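PDB 4IPA: putative curved DNA-binding protein from Chaetomium thermophilum var. thermophilum DSM 1495, which probably acts in ribosome biogenesis as an Arx1 protein built on the methionine aminopeptidase (M24) fold, and may bind DNA. Local coordinates for residues Tyr159-Leu164 with Cys343-Thr348. Sequence-based numbering, arbitrary orientation.
Sequences YANEVL and CRLLTT
Asn161 on the helix and Thr347 on the strand turn their polar ends to each other through their first torsions. Chi1 of -169° sets the asparagine's CG opposite its own backbone nitrogen and carries the amide off the helix, while chi1 of -54° places the threonine's OG1 opposite its carbonyl carbon. The two side chains approach at a slant and stop with ND2 of Asn161 4.0 Å from OG1 of Thr347, and two waters connect them. Water 1 donates to OD1 of Asn161 at 2.7 Å and accepts from OG1 of Thr347 at 2.8 Å. Water 2 works the other way round: its oxygen donates to OG1 of Thr347 at 2.8 Å. From ND2 of Asn161 the oxygen of water 2 takes a weak bond, 3.4 Å long. A threonine hydroxyl suits this place because it can give one bond and receive another; a carboxamide suits the facing position because it offers an acceptor and a donor on one flat group. Beside this ring of bonds lies one apolar touch: CD1 of Leu345 is 4.1 Å from CB of Asn161, so the asparagine's aliphatic root meets the branched side chain of Leu345, which also touches Trp365. Leu345 and Thr347, two residues apart on an extended strand, both have their CB atoms toward helix 148-167, whereas the CB of Leu346 points away, and its side chain meets Cys132 of strand 127-136. Strand 342-352 belongs to the antiparallel sheet of the M24 fold, and the helix packs over one face of it, Leu164 resting on Val253 and Val255 of the adjacent strand. With all three touching residues buried, the two waters probably belong to the interface: they serve the amide oxygen and the hydroxyl well, the amide nitrogen only weakly, so the polar link runs through water, with no direct hydrogen bond between Asn161 and Thr347.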
# COMPACT_ATOMS: atom_id res chain seq x y z
N TYR A 159 7.52 -12.57 4.66
CA TYR A 159 8.51 -12.45 5.73
C TYR A 159 9.17 -11.09 5.74
O TYR A 159 9.53 -10.60 6.80
CB TYR A 159 9.53 -13.59 5.71
CG TYR A 159 8.95 -14.85 6.29
CD1 TYR A 159 8.59 -14.92 7.63
CD2 TYR A 159 8.69 -15.96 5.49
CE1 TYR A 159 8.03 -16.07 8.16
CE2 TYR A 159 8.13 -17.12 6.01
CZ TYR A 159 7.80 -17.17 7.35
OH TYR A 159 7.23 -18.32 7.87
N ALA A 160 9.32 -10.48 4.58
CA ALA A 160 9.82 -9.12 4.55
C ALA A 160 8.89 -8.24 5.40
O ALA A 160 9.35 -7.40 6.18
CB ALA A 160 9.89 -8.62 3.11
N ASN A 161 7.59 -8.46 5.26
CA ASN A 161 6.59 -7.68 5.98
C ASN A 161 6.65 -7.92 7.50
O ASN A 161 6.62 -6.97 8.29
CB ASN A 161 5.18 -7.97 5.45
CG ASN A 161 4.15 -7.00 5.97
OD1 ASN A 161 4.37 -5.79 5.99
ND2 ASN A 161 3.01 -7.52 6.43
N GLU A 162 6.75 -9.18 7.90
CA GLU A 162 6.88 -9.55 9.30
C GLU A 162 8.14 -8.96 9.94
O GLU A 162 8.11 -8.52 11.08
CB GLU A 162 6.87 -11.07 9.48
CG GLU A 162 5.55 -11.73 9.10
CD GLU A 162 4.38 -11.23 9.95
OE1 GLU A 162 4.49 -11.26 11.19
OE2 GLU A 162 3.36 -10.80 9.37
N VAL A 163 9.24 -8.98 9.19
CA VAL A 163 10.48 -8.39 9.67
C VAL A 163 10.38 -6.87 9.77
O VAL A 163 10.69 -6.29 10.80
CB VAL A 163 11.69 -8.80 8.80
CG1 VAL A 163 12.96 -8.04 9.25
CG2 VAL A 163 11.90 -10.29 8.89
N LEU A 164 9.93 -6.21 8.70
CA LEU A 164 9.75 -4.75 8.71
C LEU A 164 8.90 -4.26 9.89
O LEU A 164 9.29 -3.34 10.60
CB LEU A 164 9.13 -4.27 7.39
CG LEU A 164 8.85 -2.76 7.32
CD1 LEU A 164 10.09 -1.98 7.77
CD2 LEU A 164 8.40 -2.32 5.91
N CYS A 343 5.18 -8.93 -5.99
CA CYS A 343 4.24 -9.17 -4.92
C CYS A 343 4.33 -8.00 -3.93
O CYS A 343 5.42 -7.52 -3.64
CB CYS A 343 4.60 -10.50 -4.24
SG CYS A 343 3.50 -11.01 -2.93
N ARG A 344 3.19 -7.51 -3.45
CA ARG A 344 3.17 -6.35 -2.53
C ARG A 344 2.17 -6.52 -1.39
O ARG A 344 1.08 -7.10 -1.56
CB ARG A 344 2.86 -5.04 -3.28
CG ARG A 344 3.81 -4.71 -4.44
CD ARG A 344 3.66 -3.26 -4.94
NE ARG A 344 2.31 -3.00 -5.43
CZ ARG A 344 1.39 -2.29 -4.78
NH1 ARG A 344 1.67 -1.73 -3.59
NH2 ARG A 344 0.20 -2.12 -5.32
N LEU A 345 2.54 -6.03 -0.23
CA LEU A 345 1.60 -5.92 0.88
C LEU A 345 1.67 -4.51 1.45
O LEU A 345 2.72 -3.87 1.45
CB LEU A 345 1.94 -6.92 1.97
CG LEU A 345 1.81 -8.39 1.59
CD1 LEU A 345 2.61 -9.27 2.56
CD2 LEU A 345 0.34 -8.79 1.54
N LEU A 346 0.53 -4.04 1.95
CA LEU A 346 0.46 -2.72 2.52
C LEU A 346 -0.50 -2.82 3.69
O LEU A 346 -1.65 -3.26 3.55
CB LEU A 346 0.01 -1.66 1.49
CG LEU A 346 0.47 -0.21 1.75
CD1 LEU A 346 0.29 0.73 0.52
CD2 LEU A 346 -0.21 0.37 2.98
N THR A 347 0.00 -2.45 4.86
CA THR A 347 -0.75 -2.54 6.09
C THR A 347 -0.75 -1.16 6.74
O THR A 347 0.30 -0.52 6.83
CB THR A 347 -0.09 -3.55 7.05
OG1 THR A 347 0.08 -4.82 6.39
CG2 THR A 347 -0.93 -3.74 8.31
N THR A 348 -1.90 -0.70 7.20
CA THR A 348 -1.94 0.52 8.00
C THR A 348 -1.87 0.16 9.48
O THR A 348 -2.73 -0.55 9.98
CB THR A 348 -3.21 1.33 7.70
OG1 THR A 348 -3.15 1.81 6.35
CG2 THR A 348 -3.31 2.54 8.68
O HOH W 1 2.39 -4.35 4.89
O HOH W 2 -0.08 -7.23 7.71